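Long-range contacts in AlkZ (Streptomyces sahachiroi, PDB 5UUJ), which belongs to the AlkZ-like DNA glycosylase family of the helix-turn-helix clan and has a largely helical fold with small beta sheets: residues P221-T226 and R260-L265; M5-R10 and T253-E258; E126-L131 and R172-H177. All coordinates share one frame; numbering follows the deposited sequence.

In the fold
Interactions 1 and 2 adjoin, their centres about 10 Å apart, and share a three-stranded sheet. Its central strand 252-257 lies between strand 6-7, brought by interaction 2, and strand 260-265, against which interaction 1 lays residues 221-226. Their segments alternate along the chain (5-10, 221-226, 253-258, 260-265), so the N-terminal strand and the loop before helix 224-232 both dock on the hairpin of strands 252-257 and 260-265. Interaction 3 joins residues 126-131 to 172-177, nested inside the long loop that interaction 2 closes and completed before interaction 1 begins. Its centre is about 35 Å from that of interaction 1 and about 44 Å from that of interaction 2, across the chain's centre from the latter, so it belongs to a separate part of the chain.

Interaction 1. Residues P221-T226 and R260-L265; sequences PATIET and RKAFVL
Ala-222 and Phe-263 are joined by a pair of backbone hydrogen bonds, a single antiparallel bridge of the hydrogen-bonded kind. Ala-222 N donates a hydrogen bond to Phe-263 O at 3.0 Å. Phe-263 N returns a shorter and straighter bond to Ala-222 O (2.8 Å, 170° at the hydrogen). Beside this pair the CB of Ala-262 presses on the backbone of Ala-222, 3.6 Å from its N, while the CB of Ala-222 turns away to Tyr-215 and Leu-216 of helix 204-219. Pro-221, which follows a cis peptide bond, sets its CA-H against Phe-263 O. Its CB lies 3.8 Å from Ala-262 CB, and its ring runs side by side with Val-264, both pointing the same way.

In chain order, helix 204-219, the short extended piece at Ala-222, helices 224-232 and 238-248 and the hairpin of strands 252-257 and 260-265 follow the plan of a winged helix. There the piece before the second helix pairs with the last strand, as Ala-222 does here.

Beyond the bridge, Thr-223 holds the N-cap position of helix 224-232. With its CG2 anti to the carbonyl carbon and OG1 between the backbone N and that carbon (chi1 66°), the methyl meets Lys-261 O at 3.4 Å. Ile-224 brings its CG1 obliquely to the Phe-263 ring, 4.2 Å from CE2, and also touches Leu-241 and Phe-245 of helix 238-248. Farther out, Arg-260 passes its aliphatic CD near Thr-223 CG2, and its guanidinium forms a salt bridge with Asp-298. Pro-221 O accepts a hydrogen bond from Arg-16, linking this corner to helix 9-19.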
loop_
_atom_site.group_PDB
_atom_site.type_symbol
_atom_site.label_atom_id
_atom_site.label_comp_id
_atom_site.label_asym_id
_atom_site.label_seq_id
_atom_site.Cartn_x
_atom_site.Cartn_y
_atom_site.Cartn_z
ATOM N N PRO A 221 -14.305 0.797 -9.668
ATOM C CA PRO A 221 -14.231 2.148 -10.236
ATOM C C PRO A 221 -13.904 3.167 -9.148
ATOM O O PRO A 221 -14.160 2.888 -7.978
ATOM C CB PRO A 221 -15.639 2.381 -10.806
ATOM C CG PRO A 221 -16.290 1.024 -10.847
ATOM C CD PRO A 221 -15.672 0.253 -9.729
ATOM N N ALA A 222 -13.344 4.314 -9.520
ATOM C CA ALA A 222 -12.968 5.321 -8.536
ATOM C C ALA A 222 -12.950 6.716 -9.140
ATOM O O ALA A 222 -12.850 6.878 -10.356
ATOM C CB ALA A 222 -11.610 4.988 -7.942
ATOM N N THR A 223 -13.053 7.719 -8.276
ATOM C CA THR A 223 -12.972 9.112 -8.695
ATOM C C THR A 223 -11.528 9.589 -8.661
ATOM O O THR A 223 -10.649 8.917 -8.114
ATOM C CB THR A 223 -13.810 10.031 -7.790
ATOM O OG1 THR A 223 -13.238 10.054 -6.476
ATOM C CG2 THR A 223 -15.255 9.552 -7.713
ATOM N N ILE A 224 -11.296 10.758 -9.242
ATOM C CA ILE A 224 -9.989 11.394 -9.192
ATOM C C ILE A 224 -9.600 11.692 -7.748
ATOM O O ILE A 224 -8.450 11.494 -7.358
ATOM C CB ILE A 224 -9.975 12.693 -10.020
ATOM C CG1 ILE A 224 -10.067 12.345 -11.506
ATOM C CG2 ILE A 224 -8.711 13.521 -9.737
ATOM C CD1 ILE A 224 -10.221 13.537 -12.419
ATOM N N GLU A 225 -10.564 12.163 -6.962
ATOM C CA GLU A 225 -10.320 12.502 -5.563
ATOM C C GLU A 225 -9.870 11.282 -4.769
ATOM O O GLU A 225 -8.929 11.350 -3.977
ATOM C CB GLU A 225 -11.581 13.098 -4.929
ATOM C CG GLU A 225 -11.433 13.428 -3.449
ATOM C CD GLU A 225 -12.640 14.153 -2.881
ATOM O OE1 GLU A 225 -13.635 14.334 -3.617
ATOM O OE2 GLU A 225 -12.593 14.543 -1.694
ATOM N N THR A 226 -10.558 10.170 -4.989
ATOM C CA THR A 226 -10.257 8.922 -4.301
ATOM C C THR A 226 -8.861 8.430 -4.667
ATOM O O THR A 226 -8.124 7.936 -3.811
ATOM C CB THR A 226 -11.300 7.846 -4.642
ATOM O OG1 THR A 226 -12.577 8.251 -4.130
ATOM C CG2 THR A 226 -10.923 6.498 -4.046
ATOM N N ARG A 260 -22.841 7.444 -7.653
ATOM C CA ARG A 260 -21.476 7.954 -7.714
ATOM C C ARG A 260 -20.866 7.759 -9.098
ATOM O O ARG A 260 -20.653 6.629 -9.542
ATOM C CB ARG A 260 -20.596 7.271 -6.661
ATOM C CG ARG A 260 -19.184 7.851 -6.574
ATOM C CD ARG A 260 -18.263 6.995 -5.712
ATOM N NE ARG A 260 -18.653 7.005 -4.304
ATOM C CZ ARG A 260 -17.993 6.371 -3.340
ATOM N NH1 ARG A 260 -16.904 5.670 -3.623
ATOM N NH2 ARG A 260 -18.423 6.437 -2.088
ATOM N N LYS A 261 -20.580 8.868 -9.772
ATOM C CA LYS A 261 -19.872 8.822 -11.042
ATOM C C LYS A 261 -18.400 8.547 -10.777
ATOM O O LYS A 261 -17.744 9.287 -10.045
ATOM C CB LYS A 261 -20.046 10.129 -11.814
ATOM C CG LYS A 261 -21.493 10.494 -12.104
ATOM C CD LYS A 261 -22.180 9.446 -12.977
ATOM C CE LYS A 261 -23.595 9.867 -13.358
ATOM N NZ LYS A 261 -23.614 11.140 -14.133
ATOM N N ALA A 262 -17.894 7.469 -11.366
ATOM C CA ALA A 262 -16.513 7.050 -11.164
ATOM C C ALA A 262 -15.935 6.483 -12.454
ATOM O O ALA A 262 -16.673 6.186 -13.392
ATOM C CB ALA A 262 -16.432 6.022 -10.051
ATOM N N PHE A 263 -14.615 6.336 -12.491
ATOM C CA PHE A 263 -13.926 5.817 -13.668
ATOM C C PHE A 263 -13.493 4.367 -13.477
ATOM O O PHE A 263 -12.926 4.009 -12.445
ATOM C CB PHE A 263 -12.694 6.669 -13.995
ATOM C CG PHE A 263 -13.015 8.083 -14.393
ATOM C CD1 PHE A 263 -13.665 8.351 -15.588
ATOM C CD2 PHE A 263 -12.648 9.143 -13.582
ATOM C CE1 PHE A 263 -13.954 9.650 -15.960
ATOM C CE2 PHE A 263 -12.932 10.447 -13.950
ATOM C CZ PHE A 263 -13.586 10.701 -15.138
ATOM N N VAL A 264 -13.762 3.540 -14.480
ATOM C CA VAL A 264 -13.207 2.193 -14.545
ATOM C C VAL A 264 -12.447 2.063 -15.863
ATOM O O VAL A 264 -12.749 2.773 -16.821
ATOM C CB VAL A 264 -14.306 1.105 -14.443
ATOM C CG1 VAL A 264 -15.137 1.026 -15.728
ATOM C CG2 VAL A 264 -13.688 -0.248 -14.125
ATOM N N LEU A 265 -11.449 1.187 -15.911
ATOM C CA LEU A 265 -10.779 0.902 -17.177
ATOM C C LEU A 265 -11.779 0.282 -18.144
ATOM O O LEU A 265 -12.535 -0.619 -17.777
ATOM C CB LEU A 265 -9.582 -0.033 -16.983
ATOM C CG LEU A 265 -8.403 0.526 -16.182
ATOM C CD1 LEU A 265 -7.385 -0.568 -15.908
ATOM C CD2 LEU A 265 -7.747 1.689 -16.914
#

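Interaction 2. Residues M5-R10 and T253-E258; sequences MKASWR and TEVDVE
Lys-6 and Asp-256 form a parallel bridge that adds the N-terminal residues as a short, weakly bonded edge strand to the sheet of 252-257 and 260-265. Asp-256 N donates to the carbonyl O of Met-5, a selenomethionine, at 3.0 Å and 173°; Ala-7 N returns a longer bond to Asp-256 O (3.3 Å). The Lys-6 and Asp-256 side chains run side by side, yet Lys-6 NZ stays 4.8 Å from Asp-256 OD2, while OD1 accepts from Gly-259 N. The Met-5 and Val-255 side chains also lie side by side, with CG of Met-5 4.1 Å from CG2 of Val-255, and Met-5 touches helix 269-274.

Where the strand gives way to helix 9-19, Ser-8 is the N-cap and its OG accepts from Gln-11 N. Glu-258 reaches this same helix start: its OE2 takes the N-H of Trp-9 at 2.9 Å on the anti side of the carboxylate, somewhat out of its plane, and a second bond from water 2, which in turn accepts from Arg-10 N. The carboxylate's charge would favour this helix N-terminus.

Val-257 CG1, anti to the backbone N (chi1 -169°), sits over the face of the Trp-9 indole, a close CH-pi contact 3.3 Å from the centroid of the six-membered ring and 16° off its normal. At the indole edge, in plane, water 1 accepts from Trp-9 NE1 (2.7 Å) and donates to Glu-258 O.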
loop_
_atom_site.group_PDB
_atom_site.type_symbol
_atom_site.label_atom_id
_atom_site.label_comp_id
_atom_site.label_asym_id
_atom_site.label_seq_id
_atom_site.Cartn_x
_atom_site.Cartn_y
_atom_site.Cartn_z
HETATM N N MSE A 5 -22.331 3.314 -18.304
HETATM C CA MSE A 5 -22.939 2.116 -17.736
HETATM C C MSE A 5 -23.280 2.308 -16.261
HETATM O O MSE A 5 -22.796 3.238 -15.615
HETATM C CB MSE A 5 -22.001 0.915 -17.888
HETATM C CG MSE A 5 -20.664 1.089 -17.185
HETATM SE SE MSE A 5 -19.569 -0.533 -17.143
HETATM C CE MSE A 5 -20.461 -1.518 -15.703
ATOM N N LYS A 6 -24.113 1.413 -15.737
ATOM C CA LYS A 6 -24.435 1.391 -14.316
ATOM C C LYS A 6 -23.890 0.121 -13.678
ATOM O O LYS A 6 -23.658 -0.881 -14.358
ATOM C CB LYS A 6 -25.948 1.483 -14.096
ATOM C CG LYS A 6 -26.555 2.823 -14.488
ATOM C CD LYS A 6 -27.953 2.985 -13.909
ATOM C CE LYS A 6 -28.476 4.410 -14.078
ATOM N NZ LYS A 6 -28.755 4.752 -15.502
ATOM N N ALA A 7 -23.675 0.178 -12.370
ATOM C CA ALA A 7 -23.274 -0.993 -11.603
ATOM C C ALA A 7 -23.661 -0.789 -10.150
ATOM O O ALA A 7 -23.765 0.342 -9.688
ATOM C CB ALA A 7 -21.780 -1.238 -11.731
ATOM N N SER A 8 -23.897 -1.882 -9.437
ATOM C CA SER A 8 -24.160 -1.808 -8.007
ATOM C C SER A 8 -22.841 -1.869 -7.251
ATOM O O SER A 8 -21.818 -2.261 -7.811
ATOM C CB SER A 8 -25.075 -2.944 -7.562
ATOM O OG SER A 8 -24.397 -4.184 -7.636
ATOM N N TRP A 9 -22.861 -1.491 -5.979
ATOM C CA TRP A 9 -21.650 -1.536 -5.173
ATOM C C TRP A 9 -21.243 -2.976 -4.896
ATOM O O TRP A 9 -20.056 -3.289 -4.850
ATOM C CB TRP A 9 -21.835 -0.769 -3.863
ATOM C CG TRP A 9 -21.618 0.699 -4.035
ATOM C CD1 TRP A 9 -22.545 1.686 -3.892
ATOM C CD2 TRP A 9 -20.396 1.346 -4.411
ATOM N NE1 TRP A 9 -21.975 2.911 -4.148
ATOM C CE2 TRP A 9 -20.656 2.728 -4.468
ATOM C CE3 TRP A 9 -19.107 0.890 -4.702
ATOM C CZ2 TRP A 9 -19.676 3.660 -4.803
ATOM C CZ3 TRP A 9 -18.136 1.815 -5.036
ATOM C CH2 TRP A 9 -18.427 3.185 -5.082
ATOM N N ARG A 10 -22.224 -3.854 -4.726
ATOM C CA ARG A 10 -21.925 -5.256 -4.461
ATOM C C ARG A 10 -21.343 -5.942 -5.697
ATOM O O ARG A 10 -20.587 -6.900 -5.573
ATOM C CB ARG A 10 -23.171 -5.984 -3.965
ATOM C CG ARG A 10 -23.469 -5.687 -2.503
ATOM C CD ARG A 10 -24.712 -6.387 -2.000
ATOM N NE ARG A 10 -24.536 -7.833 -1.910
ATOM C CZ ARG A 10 -25.399 -8.654 -1.323
ATOM N NH1 ARG A 10 -26.503 -8.177 -0.763
ATOM N NH2 ARG A 10 -25.157 -9.956 -1.288
ATOM N N THR A 253 -13.781 4.364 -18.714
ATOM C CA THR A 253 -15.227 4.373 -18.881
ATOM C C THR A 253 -15.851 4.939 -17.617
ATOM O O THR A 253 -15.421 4.612 -16.509
ATOM C CB THR A 253 -15.784 2.953 -19.159
ATOM O OG1 THR A 253 -15.349 2.511 -20.450
ATOM C CG2 THR A 253 -17.307 2.935 -19.114
ATOM N N GLU A 254 -16.853 5.794 -17.780
ATOM C CA GLU A 254 -17.546 6.368 -16.635
ATOM C C GLU A 254 -18.647 5.427 -16.163
ATOM O O GLU A 254 -19.473 4.974 -16.958
ATOM C CB GLU A 254 -18.131 7.740 -16.974
ATOM C CG GLU A 254 -18.789 8.420 -15.779
ATOM C CD GLU A 254 -19.268 9.825 -16.085
ATOM O OE1 GLU A 254 -20.264 9.967 -16.825
ATOM O OE2 GLU A 254 -18.649 10.789 -15.582
ATOM N N VAL A 255 -18.644 5.142 -14.865
ATOM C CA VAL A 255 -19.615 4.241 -14.255
ATOM C C VAL A 255 -20.448 4.973 -13.206
ATOM O O VAL A 255 -19.909 5.654 -12.335
ATOM C CB VAL A 255 -18.927 3.029 -13.578
ATOM C CG1 VAL A 255 -19.960 1.978 -13.190
ATOM C CG2 VAL A 255 -17.874 2.424 -14.492
ATOM N N ASP A 256 -21.764 4.826 -13.304
ATOM C CA ASP A 256 -22.675 5.315 -12.282
ATOM C C ASP A 256 -22.897 4.210 -11.254
ATOM O O ASP A 256 -23.709 3.312 -11.469
ATOM C CB ASP A 256 -24.003 5.749 -12.911
ATOM C CG ASP A 256 -24.932 6.431 -11.921
ATOM O OD1 ASP A 256 -24.695 6.339 -10.698
ATOM O OD2 ASP A 256 -25.912 7.059 -12.375
ATOM N N VAL A 257 -22.168 4.278 -10.145
ATOM C CA VAL A 257 -22.284 3.268 -9.099
ATOM C C VAL A 257 -23.254 3.732 -8.018
ATOM O O VAL A 257 -22.849 4.322 -7.016
ATOM C CB VAL A 257 -20.919 2.944 -8.463
ATOM C CG1 VAL A 257 -21.033 1.716 -7.582
ATOM C CG2 VAL A 257 -19.866 2.713 -9.538
ATOM N N GLU A 258 -24.537 3.455 -8.235
ATOM C CA GLU A 258 -25.594 3.853 -7.309
ATOM C C GLU A 258 -25.474 5.325 -6.918
ATOM O O GLU A 258 -25.525 5.670 -5.738
ATOM C CB GLU A 258 -25.575 2.964 -6.062
ATOM C CG GLU A 258 -25.983 1.519 -6.345
ATOM C CD GLU A 258 -26.036 0.657 -5.095
ATOM O OE1 GLU A 258 -26.701 1.056 -4.117
ATOM O OE2 GLU A 258 -25.412 -0.423 -5.093
HETATM O O HOH W 1 -23.414 5.229 -3.912
HETATM O O HOH W 2 -25.127 -2.877 -4.024
#

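Interaction 3. Residues E126-L131 and R172-H177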
loop_
_atom_site.group_PDB
_atom_site.type_symbol
_atom_site.label_atom_id
_atom_site.label_comp_id
_atom_site.label_asym_id
_atom_site.label_seq_id
_atom_site.Cartn_x
_atom_site.Cartn_y
_atom_site.Cartn_z
ATOM N N GLU A 126 24.444 12.869 -2.792
ATOM C CA GLU A 126 25.498 12.274 -1.985
ATOM C C GLU A 126 25.107 10.886 -1.481
ATOM O O GLU A 126 25.938 9.981 -1.441
ATOM C CB GLU A 126 25.843 13.188 -0.809
ATOM C CG GLU A 126 27.255 13.006 -0.292
ATOM C CD GLU A 126 28.312 13.372 -1.320
ATOM O OE1 GLU A 126 29.470 12.939 -1.155
ATOM O OE2 GLU A 126 27.990 14.095 -2.289
ATOM N N VAL A 127 23.844 10.719 -1.102
ATOM C CA VAL A 127 23.358 9.425 -0.634
ATOM C C VAL A 127 23.443 8.405 -1.769
ATOM O O VAL A 127 23.824 7.257 -1.551
ATOM C CB VAL A 127 21.909 9.522 -0.097
ATOM C CG1 VAL A 127 21.253 8.143 0.017
ATOM C CG2 VAL A 127 21.903 10.221 1.253
ATOM N N ALA A 128 23.105 8.836 -2.979
ATOM C CA ALA A 128 23.152 7.956 -4.140
ATOM C C ALA A 128 24.563 7.413 -4.350
ATOM O O ALA A 128 24.742 6.244 -4.690
ATOM C CB ALA A 128 22.674 8.689 -5.385
ATOM N N GLY A 129 25.562 8.265 -4.138
ATOM C CA GLY A 129 26.951 7.870 -4.308
ATOM C C GLY A 129 27.441 6.959 -3.198
ATOM O O GLY A 129 28.158 5.988 -3.444
ATOM N N ILE A 130 27.047 7.272 -1.970
ATOM C CA ILE A 130 27.465 6.497 -0.810
ATOM C C ILE A 130 26.892 5.080 -0.853
ATOM O O ILE A 130 27.581 4.119 -0.512
ATOM C CB ILE A 130 27.037 7.201 0.498
ATOM C CG1 ILE A 130 27.838 8.494 0.678
ATOM C CG2 ILE A 130 27.253 6.303 1.716
ATOM C CD1 ILE A 130 27.222 9.467 1.663
ATOM N N LEU A 131 25.641 4.951 -1.288
ATOM C CA LEU A 131 24.938 3.672 -1.219
ATOM C C LEU A 131 25.080 2.817 -2.481
ATOM O O LEU A 131 24.560 1.704 -2.537
ATOM C CB LEU A 131 23.453 3.910 -0.939
ATOM C CG LEU A 131 23.100 4.536 0.412
ATOM C CD1 LEU A 131 21.592 4.607 0.562
ATOM C CD2 LEU A 131 23.716 3.765 1.573
ATOM N N ARG A 172 12.810 9.769 -4.975
ATOM C CA ARG A 172 13.696 10.041 -6.105
ATOM C C ARG A 172 14.458 8.785 -6.528
ATOM O O ARG A 172 15.145 8.783 -7.546
ATOM C CB ARG A 172 14.668 11.171 -5.766
ATOM C CG ARG A 172 14.101 12.545 -6.082
ATOM C CD ARG A 172 14.801 13.651 -5.319
ATOM N NE ARG A 172 14.381 14.966 -5.787
ATOM C CZ ARG A 172 14.952 16.110 -5.425
ATOM N NH1 ARG A 172 15.976 16.117 -4.580
ATOM N NH2 ARG A 172 14.497 17.254 -5.913
ATOM N N GLY A 173 14.325 7.720 -5.741
ATOM C CA GLY A 173 14.885 6.428 -6.094
ATOM C C GLY A 173 16.360 6.251 -5.792
ATOM O O GLY A 173 17.019 5.436 -6.435
ATOM N N VAL A 174 16.882 6.994 -4.818
ATOM C CA VAL A 174 18.295 6.886 -4.458
ATOM C C VAL A 174 18.501 6.080 -3.179
ATOM O O VAL A 174 19.636 5.876 -2.754
ATOM C CB VAL A 174 18.957 8.277 -4.290
ATOM C CG1 VAL A 174 18.881 9.061 -5.591
ATOM C CG2 VAL A 174 18.324 9.066 -3.150
ATOM N N LEU A 175 17.416 5.619 -2.562
ATOM C CA LEU A 175 17.547 4.726 -1.415
ATOM C C LEU A 175 16.338 3.823 -1.242
ATOM O O LEU A 175 15.218 4.159 -1.626
ATOM C CB LEU A 175 17.800 5.520 -0.119
ATOM C CG LEU A 175 16.726 6.352 0.595
ATOM C CD1 LEU A 175 15.722 5.520 1.370
ATOM C CD2 LEU A 175 17.412 7.303 1.560
ATOM N N CYS A 176 16.602 2.656 -0.667
ATOM C CA CYS A 176 15.575 1.694 -0.306
ATOM C C CYS A 176 16.179 0.797 0.760
ATOM O O CYS A 176 17.355 0.939 1.082
ATOM C CB CYS A 176 15.122 0.878 -1.518
ATOM S SG CYS A 176 16.444 -0.105 -2.280
ATOM N N HIS A 177 15.392 -0.121 1.308
ATOM C CA HIS A 177 15.924 -1.072 2.275
ATOM C C HIS A 177 16.902 -2.033 1.613
ATOM O O HIS A 177 16.672 -2.501 0.499
ATOM C CB HIS A 177 14.806 -1.879 2.933
ATOM C CG HIS A 177 14.083 -1.151 4.024
ATOM N ND1 HIS A 177 13.609 -1.786 5.147
ATOM C CD2 HIS A 177 13.749 0.154 4.155
ATOM C CE1 HIS A 177 13.014 -0.905 5.933
ATOM N NE2 HIS A 177 13.085 0.280 5.351
#
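Val-174 meets Ala-128 where the chain leaves helix 162-172: Gly-173, with positive phi, ends that helix in a Schellman motif, and Val-174 comes directly after it. The CB of Val-174 points at helix 117-130. Its CG1, anti to the carbonyl carbon (chi1 -61°), rests 3.8 Å from the CB of Ala-128, and Val-174 CB is nearly as close to the same methyl. The other branch is looser: CG2 of Val-174 is 4.4 Å from CG1 of Val-127. That same Val-127 CG1 approaches the carbonyl O of Val-174 at 3.9 Å, and Leu-131 CD1 comes to this oxygen at 4.1 Å, so two hydrocarbon groups one helical turn apart border a backbone carbonyl.

Leu-175 continues the apolar seam. Its CB is met by Leu-131 CD1 at 4.0 Å, the two leucine side chains crossing at a slant, while its CD2 is 4.2 Å from Val-127 CG1. Leu-175 also packs on Leu-169 and Ala-170 of helix 162-172. Leu-169 touches Val-127 and Val-174 as well, and thus joins both segments.

At Cys-176 the chain enters strand 176-177, pairing with Thr-188 of strand 186-188, and at His-177 it bonds through its backbone to Lys-75. Helix 117-130, strand 136-137, helices 138-146 and 162-172, then strands 176-177 and 186-188, with 186-188 lying between 136-137 and 176-177, follow an order consistent with a winged helix, the contact setting the end of its first helix against the turn that leads from helix 162-172 into the hairpin.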